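Local coordinates for protein gamma-glutamyl-gamma-aminobutyraldehyde dehydrogenase (Burkholderia cenocepacia, PDB 4LIH) that probably oxidises aldehydes such as gamma-glutamyl-gamma-aminobutyraldehyde to the corresponding carboxylic acids, using NAD(P)+ as the electron acceptor, at residues L290-A294 with F325-L329; S313-R319 with L412-D418; R359-I364 with E405-V411; A366-E370 with D399-A403. Residue numbers count along the deposited sequence, not the author numbering.

Contact 2 is the buried centre of the group, a pair of parallel strands in the mixed sheet of the domain. Contact 1 lays helix 319-333, which follows the first of these strands, against helix 290-302; F325 and L329 also pack on L315, so the two contacts share one apolar layer, while a salt bridge closes contact 1 at the exposed side. Contacts 3 and 4 both use helix 354-370. In contact 3 it meets, largely buried, the loop leading into strand 411-417, through apolar groups and a tyrosine-glutamate hydrogen bond; in contact 4, partly buried, its last residue E370 holds the start of helix 401-404. I402 touches both Y363 and S413, joining contact 4 to its neighbours.

Contact 1: residues L290-A294 with F325-L329; sequences LDRAA and FIEKL
Two helical segments, 290-294 at the start of helix 290-302 and 325-329 in the middle of helix 319-333, pack with their axes 9.0 Å apart at closest approach and a signed crossing angle of -54°. The nearest CA atoms, of A294 and L329, are 5.0 Å apart. Each helix keeps its i to i+4 bond, from A294 N to L290 O and from L329 N to F325 O, both 2.9 Å. The apolar contacts centre on F325, whose chi1 of -163° (t) carries the ring to the first helix. L290 CD1 lies at the ring edge, 3.6 Å from F325 CD1; A294 CB sits over one face, 4.1 Å from F325 CE1, and A293 CB is 3.7 Å from the same CE1. The small side chain of A294 permits the close approach, its CB reaching K328 CB at 3.4 Å, while L329 CD1 lies 3.8 Å from A294 O. The polar contact is a salt bridge: K328, m at chi1, then extended until chi4 turns to -59°, brings NZ to within 2.6 Å of D291 OD1. F325 also rests on L315 and V317, and L329 on L412 and V414, so helix 319-333 packs on strands 314-318 and 411-417, two parallel neighbours in the mixed sheet of this alpha/beta domain. Apolar contact thus fills the side next to the sheet, and a charged pair bridges the helices where the interface opens to solvent.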
# COMPACT_ATOMS: atom_id res chain seq x y z
N LEU A 290 27.86 9.70 -24.82
CA LEU A 290 28.43 8.49 -25.44
C LEU A 290 29.69 8.00 -24.73
O LEU A 290 30.00 6.79 -24.75
CB LEU A 290 28.74 8.78 -26.90
CG LEU A 290 28.72 7.64 -27.90
CD1 LEU A 290 27.31 7.07 -28.09
CD2 LEU A 290 29.25 8.21 -29.20
N ASP A 291 30.41 8.93 -24.10
CA ASP A 291 31.56 8.60 -23.28
C ASP A 291 31.17 7.86 -22.02
O ASP A 291 31.74 6.80 -21.72
CB ASP A 291 32.38 9.85 -22.94
CG ASP A 291 33.06 10.41 -24.15
OD1 ASP A 291 33.76 9.63 -24.81
OD2 ASP A 291 32.86 11.60 -24.46
N ARG A 292 30.18 8.39 -21.29
CA ARG A 292 29.66 7.67 -20.11
C ARG A 292 29.11 6.32 -20.54
O ARG A 292 29.37 5.31 -19.89
CB ARG A 292 28.59 8.45 -19.34
CG ARG A 292 28.11 7.71 -18.07
CD ARG A 292 27.44 8.62 -17.04
NE ARG A 292 26.13 9.10 -17.46
CZ ARG A 292 24.99 8.38 -17.37
NH1 ARG A 292 25.02 7.19 -16.85
NH2 ARG A 292 23.83 8.88 -17.80
N ALA A 293 28.36 6.29 -21.63
CA ALA A 293 27.82 5.01 -22.10
C ALA A 293 28.91 3.99 -22.40
O ALA A 293 28.74 2.81 -22.08
CB ALA A 293 26.90 5.21 -23.30
N ALA A 294 30.03 4.40 -23.03
CA ALA A 294 31.12 3.48 -23.38
C ALA A 294 31.84 2.99 -22.15
O ALA A 294 32.15 1.81 -22.05
CB ALA A 294 32.13 4.13 -24.32
N PHE A 325 31.71 4.32 -31.04
CA PHE A 325 31.40 3.71 -29.77
C PHE A 325 32.41 2.63 -29.42
O PHE A 325 32.91 2.61 -28.29
CB PHE A 325 29.98 3.13 -29.76
CG PHE A 325 29.48 2.87 -28.37
CD1 PHE A 325 28.99 3.91 -27.59
CD2 PHE A 325 29.58 1.62 -27.81
CE1 PHE A 325 28.55 3.69 -26.30
CE2 PHE A 325 29.13 1.39 -26.52
CZ PHE A 325 28.63 2.42 -25.77
N ILE A 326 32.72 1.75 -30.38
CA ILE A 326 33.68 0.67 -30.18
C ILE A 326 35.06 1.29 -29.85
O ILE A 326 35.74 0.85 -28.92
CB ILE A 326 33.73 -0.30 -31.41
CG1 ILE A 326 32.43 -1.14 -31.46
CG2 ILE A 326 34.92 -1.27 -31.35
CD1 ILE A 326 32.28 -1.94 -32.77
N GLU A 327 35.46 2.35 -30.56
CA GLU A 327 36.69 3.06 -30.17
C GLU A 327 36.70 3.44 -28.68
O GLU A 327 37.67 3.16 -27.98
CB GLU A 327 36.95 4.28 -31.06
CG GLU A 327 38.26 4.97 -30.74
CD GLU A 327 38.50 6.25 -31.56
OE1 GLU A 327 37.52 6.88 -32.01
OE2 GLU A 327 39.68 6.66 -31.66
N LYS A 328 35.62 4.05 -28.18
CA LYS A 328 35.53 4.48 -26.79
C LYS A 328 35.52 3.30 -25.82
O LYS A 328 36.12 3.37 -24.74
CB LYS A 328 34.30 5.38 -26.58
CG LYS A 328 34.38 6.73 -27.33
CD LYS A 328 33.04 7.44 -27.32
CE LYS A 328 33.07 8.81 -27.99
NZ LYS A 328 34.04 9.77 -27.40
N LEU A 329 34.91 2.20 -26.24
CA LEU A 329 34.84 0.95 -25.48
C LEU A 329 36.22 0.33 -25.29
O LEU A 329 36.61 -0.09 -24.18
CB LEU A 329 33.92 -0.01 -26.26
CG LEU A 329 33.53 -1.33 -25.69
CD1 LEU A 329 32.73 -1.16 -24.39
CD2 LEU A 329 32.69 -2.06 -26.75

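Contact 2: residues S313-R319 with L412-D418; sequences SRLLVHR and LSVIVFD
Strands 314-318 and 412-417 run parallel and in register from R314/S413 to H318/F417, with CA atoms 4.7 Å apart at L316/I415 and 5.1 Å at V317/V416. Six backbone hydrogen bonds alternate: S413 N to S313 O (3.0 Å), L315 N to S413 O (2.8 Å), I415 N to L315 O (2.8 Å), V317 N to I415 O (2.9 Å), F417 N to V317 O (3.2 Å) and R319 N to F417 O (3.0 Å). On one face L315 (t, chi2 84°) sets CD2 4.3 Å from V414 CG2, and V317 CG1 lies 3.9 Å from V414 CG1; F325 and L329 of helix 319-333 cover this side. On the other face L316 (m, chi2 52°) meets I415 (m, t) through CD1 atoms at 4.0 Å. The p rotamer of F417 swings its ring across the neighbouring strand: H318 CB stands over the face, 4.3 Å from the centroid, in a CH-pi contact, and the t rotamer of H318 presents its imidazole edge to that face, planes at 80° and centroids 5.4 Å apart. H318 ND1 caps D320 N of the next helix. Further on, R319 (t, t, m) forms a salt bridge with D418 (m), NE donating to OD1 at 2.8 Å and NH2 to OD2 at 3.0 Å. Parallel neighbours with helices on both faces are typical of the Rossmann-like alpha/beta domains of aldehyde dehydrogenases.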
# COMPACT_ATOMS: atom_id res chain seq x y z
N SER A 313 26.40 -8.44 -21.19
CA SER A 313 27.29 -9.28 -22.01
C SER A 313 26.95 -9.21 -23.48
O SER A 313 27.70 -9.73 -24.31
CB SER A 313 27.22 -10.72 -21.54
OG SER A 313 25.87 -11.13 -21.44
N ARG A 314 25.81 -8.58 -23.81
CA ARG A 314 25.49 -8.30 -25.21
C ARG A 314 25.33 -6.79 -25.27
O ARG A 314 24.41 -6.25 -24.64
CB ARG A 314 24.20 -9.00 -25.70
CG ARG A 314 24.25 -10.48 -25.66
CD ARG A 314 23.02 -11.18 -26.19
NE ARG A 314 21.86 -10.99 -25.36
CZ ARG A 314 20.59 -10.85 -25.78
NH1 ARG A 314 20.26 -10.84 -27.06
NH2 ARG A 314 19.62 -10.71 -24.89
N LEU A 315 26.28 -6.13 -25.94
CA LEU A 315 26.17 -4.70 -26.25
C LEU A 315 25.62 -4.54 -27.65
O LEU A 315 26.28 -4.87 -28.63
CB LEU A 315 27.53 -4.01 -26.14
CG LEU A 315 27.43 -2.51 -26.43
CD1 LEU A 315 27.02 -1.77 -25.18
CD2 LEU A 315 28.71 -1.95 -27.03
N LEU A 316 24.39 -4.05 -27.71
CA LEU A 316 23.70 -3.81 -28.95
C LEU A 316 23.88 -2.33 -29.26
O LEU A 316 23.45 -1.47 -28.47
CB LEU A 316 22.22 -4.11 -28.79
CG LEU A 316 21.73 -5.54 -28.94
CD1 LEU A 316 22.49 -6.51 -28.08
CD2 LEU A 316 20.23 -5.67 -28.66
N VAL A 317 24.49 -2.03 -30.40
CA VAL A 317 24.83 -0.65 -30.75
C VAL A 317 24.35 -0.32 -32.16
O VAL A 317 24.51 -1.09 -33.07
CB VAL A 317 26.34 -0.42 -30.63
CG1 VAL A 317 27.13 -1.35 -31.52
CG2 VAL A 317 26.69 1.03 -30.91
N HIS A 318 23.77 0.86 -32.32
CA HIS A 318 23.24 1.25 -33.61
C HIS A 318 24.38 1.49 -34.61
O HIS A 318 25.39 2.08 -34.27
CB HIS A 318 22.38 2.51 -33.47
CG HIS A 318 21.56 2.82 -34.67
ND1 HIS A 318 22.09 3.39 -35.82
CD2 HIS A 318 20.23 2.72 -34.90
CE1 HIS A 318 21.13 3.57 -36.71
NE2 HIS A 318 19.99 3.17 -36.18
N ARG A 319 24.20 1.04 -35.84
CA ARG A 319 25.25 1.17 -36.88
C ARG A 319 25.85 2.57 -37.00
O ARG A 319 27.06 2.71 -37.22
CB ARG A 319 24.69 0.74 -38.24
CG ARG A 319 25.77 0.47 -39.29
CD ARG A 319 25.19 -0.03 -40.60
NE ARG A 319 24.36 -1.22 -40.42
CZ ARG A 319 24.81 -2.46 -40.25
NH1 ARG A 319 26.10 -2.72 -40.24
NH2 ARG A 319 23.95 -3.45 -40.12
N LEU A 412 32.70 -9.72 -23.86
CA LEU A 412 31.61 -8.96 -24.38
C LEU A 412 31.34 -9.30 -25.84
O LEU A 412 32.28 -9.39 -26.67
CB LEU A 412 31.94 -7.47 -24.30
CG LEU A 412 30.81 -6.51 -24.76
CD1 LEU A 412 29.60 -6.53 -23.83
CD2 LEU A 412 31.31 -5.10 -24.85
N SER A 413 30.04 -9.42 -26.16
CA SER A 413 29.54 -9.61 -27.52
C SER A 413 28.91 -8.30 -27.98
O SER A 413 27.89 -7.86 -27.44
CB SER A 413 28.50 -10.75 -27.57
OG SER A 413 29.11 -12.01 -27.39
N VAL A 414 29.55 -7.66 -28.97
CA VAL A 414 29.06 -6.45 -29.58
C VAL A 414 28.24 -6.80 -30.84
O VAL A 414 28.73 -7.44 -31.78
CB VAL A 414 30.20 -5.49 -29.98
CG1 VAL A 414 29.64 -4.26 -30.65
CG2 VAL A 414 31.01 -5.08 -28.77
N ILE A 415 26.99 -6.33 -30.85
CA ILE A 415 26.00 -6.70 -31.89
C ILE A 415 25.47 -5.42 -32.48
O ILE A 415 25.05 -4.54 -31.74
CB ILE A 415 24.82 -7.52 -31.30
CG1 ILE A 415 25.36 -8.83 -30.72
CG2 ILE A 415 23.71 -7.72 -32.35
CD1 ILE A 415 24.44 -9.60 -29.79
N VAL A 416 25.50 -5.30 -33.81
CA VAL A 416 25.03 -4.09 -34.48
C VAL A 416 23.57 -4.21 -34.90
O VAL A 416 23.12 -5.30 -35.22
CB VAL A 416 25.89 -3.80 -35.74
CG1 VAL A 416 25.61 -4.83 -36.85
CG2 VAL A 416 25.57 -2.40 -36.24
N PHE A 417 22.84 -3.10 -34.89
CA PHE A 417 21.49 -3.12 -35.38
C PHE A 417 21.19 -1.83 -36.11
O PHE A 417 21.92 -0.83 -35.99
CB PHE A 417 20.49 -3.29 -34.24
CG PHE A 417 20.44 -2.12 -33.29
CD1 PHE A 417 19.50 -1.10 -33.47
CD2 PHE A 417 21.27 -2.08 -32.16
CE1 PHE A 417 19.43 -0.06 -32.57
CE2 PHE A 417 21.19 -1.03 -31.26
CZ PHE A 417 20.29 -0.02 -31.46
N ASP A 418 20.12 -1.88 -36.89
CA ASP A 418 19.75 -0.77 -37.78
C ASP A 418 18.55 0.02 -37.30
O ASP A 418 18.37 1.17 -37.67
CB ASP A 418 19.49 -1.28 -39.20
CG ASP A 418 20.76 -1.64 -39.90
OD1 ASP A 418 21.57 -0.74 -40.25
OD2 ASP A 418 20.99 -2.83 -40.08
O HOH W 1 29.23 -12.09 -24.28

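Contact 3: residues R359-I364 with E405-V411; sequences RVLGYI and EEIFGPV
Residues 359-364, within helix 354-370, present R359, V360, Y363 and I364 to the irregular segment 405-411 that leads into strand 411-417; the CA atoms of V360 and G409 are 5.9 Å apart. E405, just past the preceding helix, accepts a hydrogen bond at OE1 from Y363 OH (2.7 Å), the tyrosine being m at chi1. E406 points its side chain away from the helix, OE2 receiving G277 N, while its carbonyl O takes a weak bond from R359 NH2 (3.4 Å). I407 (m, t) lays CG1 over the tyrosine ring, 4.0 Å from the centroid, a CH-pi contact; its CG2 is 4.2 Å from V360 CG2. F408 adopts left-handed backbone angles (64/44) and turns its ring away to meet that of W175. E406 to P410 form the E-x-F-G-P motif of aldehyde dehydrogenases, whose glutamate in relatives binds the nicotinamide ribose of the cofactor and probably does so here; the E406 side chain lies about 10 Å from that of E274, the predicted active-site residue. G409 is extended (-160/179) with its CA 3.8 Å from V360 CG2; a CB here would collide with that methyl. P410 is the centre of an inverse gamma turn, V411 N bonding weakly to G409 O at 2.8 Å. V411 (t) then enters the strand with CG2 3.7 Å from I364 CG1 and 4.1 Å from V360 CG1.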
# COMPACT_ATOMS: atom_id res chain seq x y z
N ARG A 359 37.01 -22.51 -18.94
CA ARG A 359 35.68 -22.32 -19.53
C ARG A 359 35.60 -21.00 -20.27
O ARG A 359 35.16 -20.93 -21.42
CB ARG A 359 34.60 -22.39 -18.43
CG ARG A 359 33.25 -21.84 -18.82
CD ARG A 359 32.14 -22.36 -17.91
NE ARG A 359 30.81 -21.96 -18.39
CZ ARG A 359 29.99 -22.73 -19.14
NH1 ARG A 359 30.33 -23.95 -19.53
NH2 ARG A 359 28.81 -22.26 -19.51
N VAL A 360 36.04 -19.93 -19.61
CA VAL A 360 36.13 -18.63 -20.27
C VAL A 360 37.07 -18.64 -21.51
O VAL A 360 36.73 -18.10 -22.57
CB VAL A 360 36.57 -17.53 -19.27
CG1 VAL A 360 36.92 -16.24 -19.99
CG2 VAL A 360 35.49 -17.30 -18.21
N LEU A 361 38.24 -19.24 -21.38
CA LEU A 361 39.14 -19.31 -22.53
C LEU A 361 38.49 -20.12 -23.67
O LEU A 361 38.73 -19.85 -24.83
CB LEU A 361 40.51 -19.84 -22.11
CG LEU A 361 41.24 -18.97 -21.07
CD1 LEU A 361 42.42 -19.71 -20.41
CD2 LEU A 361 41.66 -17.62 -21.64
N GLY A 362 37.66 -21.12 -23.33
CA GLY A 362 36.98 -21.91 -24.34
C GLY A 362 35.98 -21.09 -25.14
O GLY A 362 35.84 -21.26 -26.35
N TYR A 363 35.28 -20.19 -24.46
CA TYR A 363 34.40 -19.26 -25.18
C TYR A 363 35.20 -18.27 -26.04
O TYR A 363 34.81 -17.98 -27.18
CB TYR A 363 33.47 -18.56 -24.23
CG TYR A 363 32.31 -19.41 -23.79
CD1 TYR A 363 31.26 -19.67 -24.64
CD2 TYR A 363 32.24 -19.91 -22.49
CE1 TYR A 363 30.19 -20.44 -24.25
CE2 TYR A 363 31.17 -20.67 -22.08
CZ TYR A 363 30.12 -20.90 -22.96
OH TYR A 363 29.02 -21.63 -22.59
N ILE A 364 36.33 -17.79 -25.53
CA ILE A 364 37.18 -16.87 -26.29
C ILE A 364 37.64 -17.56 -27.60
O ILE A 364 37.65 -16.95 -28.69
CB ILE A 364 38.35 -16.37 -25.41
CG1 ILE A 364 37.78 -15.46 -24.31
CG2 ILE A 364 39.43 -15.65 -26.21
CD1 ILE A 364 38.76 -14.95 -23.27
N GLU A 405 25.19 -17.91 -25.14
CA GLU A 405 25.47 -18.65 -23.94
C GLU A 405 26.12 -17.78 -22.89
O GLU A 405 27.00 -16.96 -23.23
CB GLU A 405 26.40 -19.83 -24.26
CG GLU A 405 25.70 -20.88 -25.11
CD GLU A 405 26.51 -22.13 -25.38
OE1 GLU A 405 27.49 -22.40 -24.67
OE2 GLU A 405 26.16 -22.86 -26.33
N GLU A 406 25.69 -17.95 -21.64
CA GLU A 406 26.36 -17.29 -20.50
C GLU A 406 27.78 -17.79 -20.32
O GLU A 406 28.03 -18.99 -20.20
CB GLU A 406 25.59 -17.44 -19.18
CG GLU A 406 26.20 -16.62 -18.02
CD GLU A 406 25.37 -16.70 -16.74
OE1 GLU A 406 25.08 -17.84 -16.34
OE2 GLU A 406 25.05 -15.62 -16.16
N ILE A 407 28.71 -16.86 -20.29
CA ILE A 407 30.12 -17.17 -20.21
C ILE A 407 30.60 -17.04 -18.77
O ILE A 407 31.44 -17.83 -18.32
CB ILE A 407 30.94 -16.21 -21.08
CG1 ILE A 407 30.54 -16.35 -22.55
CG2 ILE A 407 32.42 -16.50 -20.89
CD1 ILE A 407 30.98 -15.21 -23.41
N PHE A 408 30.08 -16.04 -18.08
CA PHE A 408 30.43 -15.73 -16.70
C PHE A 408 31.88 -15.32 -16.58
O PHE A 408 32.58 -15.74 -15.67
CB PHE A 408 30.06 -16.90 -15.77
CG PHE A 408 29.51 -16.45 -14.44
CD1 PHE A 408 28.29 -15.82 -14.38
CD2 PHE A 408 30.18 -16.70 -13.26
CE1 PHE A 408 27.74 -15.42 -13.17
CE2 PHE A 408 29.67 -16.30 -12.06
CZ PHE A 408 28.44 -15.63 -12.00
N GLY A 409 32.33 -14.47 -17.50
CA GLY A 409 33.71 -13.97 -17.52
C GLY A 409 33.72 -12.70 -18.35
O GLY A 409 32.66 -12.28 -18.85
N PRO A 410 34.88 -12.05 -18.49
CA PRO A 410 34.96 -10.71 -19.01
C PRO A 410 35.02 -10.70 -20.52
O PRO A 410 36.02 -10.29 -21.10
CB PRO A 410 36.24 -10.16 -18.38
CG PRO A 410 37.11 -11.34 -18.29
CD PRO A 410 36.21 -12.52 -18.00
N VAL A 411 33.96 -11.22 -21.14
CA VAL A 411 33.89 -11.38 -22.58
C VAL A 411 32.56 -10.78 -23.08
O VAL A 411 31.47 -11.32 -22.79
CB VAL A 411 33.92 -12.84 -23.03
CG1 VAL A 411 33.95 -12.90 -24.56
CG2 VAL A 411 35.12 -13.58 -22.46

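Contact 4: residues A366-E370 with D399-A403; sequences AGRGE and DAKIA
The carboxylate of E370 lies over the backbone of A400-I402, its CD 3.5 Å from A400 CB. Both oxygens accept main-chain NH groups at the beginning of helix 401-404: OE1 from K401 N at 2.8 Å and OE2 from I402 N at 2.9 Å. A p rotamer at chi1 (70°) with chi2 extended (-171°) carries the acid from the last residue of helix 354-370 to the start of the short helix, where these two amides would have no acceptor within the first turn. A400, in the N-cap position, has only a methyl side chain and so cannot cap the helix itself. The helix proper begins at K401 (-52/-50), and A403 N closes back weakly on A400 O at 3.0 Å. The CA atoms of E370 and A400 are 6.6 Å apart, those of G367 and I402 6.1 Å. Looser van der Waals contact extends one turn back along the longer helix: I402 (chi1 57°, p) places CG2 4.0 Å from G367 N, and A366 CB is 4.1 Å from CD of the extended K401. I402 also packs on V396 and I407, and its O accepts K278 NZ. A carboxylate binding the NH groups of a helix's first turn is a familiar way to satisfy a helix N-terminus; here it comes from the C-terminal end of a separate helix, tying helix 354-370 to the short helix that precedes strand 411-417.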
# COMPACT_ATOMS: atom_id res chain seq x y z
N ALA A 366 35.94 -20.04 -29.22
CA ALA A 366 34.77 -20.00 -30.09
C ALA A 366 34.61 -18.63 -30.68
O ALA A 366 34.28 -18.53 -31.82
CB ALA A 366 33.48 -20.42 -29.42
N GLY A 367 34.81 -17.58 -29.90
CA GLY A 367 34.63 -16.20 -30.37
C GLY A 367 35.57 -15.85 -31.52
O GLY A 367 35.18 -15.17 -32.49
N ARG A 368 36.82 -16.30 -31.41
CA ARG A 368 37.83 -16.04 -32.44
C ARG A 368 37.39 -16.60 -33.77
O ARG A 368 37.70 -16.02 -34.81
CB ARG A 368 39.18 -16.66 -32.09
CG ARG A 368 39.95 -15.93 -31.02
CD ARG A 368 41.28 -16.63 -30.82
NE ARG A 368 41.87 -16.23 -29.56
CZ ARG A 368 42.63 -15.17 -29.38
NH1 ARG A 368 42.96 -14.39 -30.41
NH2 ARG A 368 43.07 -14.90 -28.16
N GLY A 369 36.70 -17.72 -33.76
CA GLY A 369 36.22 -18.33 -34.99
C GLY A 369 34.98 -17.67 -35.61
O GLY A 369 34.84 -17.64 -36.84
N GLU A 370 34.10 -17.16 -34.76
CA GLU A 370 32.77 -16.70 -35.20
C GLU A 370 32.58 -15.21 -35.22
O GLU A 370 31.60 -14.74 -35.71
CB GLU A 370 31.65 -17.36 -34.35
CG GLU A 370 31.57 -16.90 -32.92
CD GLU A 370 30.60 -17.73 -32.06
OE1 GLU A 370 29.77 -18.55 -32.57
OE2 GLU A 370 30.66 -17.53 -30.83
N ASP A 399 23.26 -14.50 -33.24
CA ASP A 399 23.12 -15.96 -33.06
C ASP A 399 24.44 -16.68 -32.79
O ASP A 399 24.45 -17.89 -32.69
CB ASP A 399 22.41 -16.59 -34.26
CG ASP A 399 23.02 -16.19 -35.60
OD1 ASP A 399 24.17 -15.69 -35.64
OD2 ASP A 399 22.35 -16.38 -36.65
N ALA A 400 25.54 -15.94 -32.61
CA ALA A 400 26.86 -16.54 -32.32
C ALA A 400 26.79 -17.25 -30.99
O ALA A 400 26.01 -16.87 -30.12
CB ALA A 400 27.95 -15.47 -32.27
N LYS A 401 27.60 -18.30 -30.83
CA LYS A 401 27.68 -19.01 -29.56
C LYS A 401 27.93 -18.07 -28.39
O LYS A 401 27.21 -18.16 -27.38
CB LYS A 401 28.76 -20.10 -29.60
CG LYS A 401 28.71 -21.05 -28.41
CD LYS A 401 29.80 -22.09 -28.51
CE LYS A 401 29.64 -23.15 -27.46
NZ LYS A 401 30.61 -24.26 -27.65
N ILE A 402 28.94 -17.20 -28.50
CA ILE A 402 29.28 -16.32 -27.35
C ILE A 402 28.18 -15.26 -27.10
O ILE A 402 28.15 -14.65 -26.03
CB ILE A 402 30.63 -15.61 -27.47
CG1 ILE A 402 30.72 -14.75 -28.75
CG2 ILE A 402 31.77 -16.63 -27.45
CD1 ILE A 402 31.80 -13.69 -28.66
N ALA A 403 27.33 -15.03 -28.08
CA ALA A 403 26.20 -14.12 -27.90
C ALA A 403 25.03 -14.83 -27.23
O ALA A 403 24.20 -14.20 -26.58
CB ALA A 403 25.76 -13.53 -29.23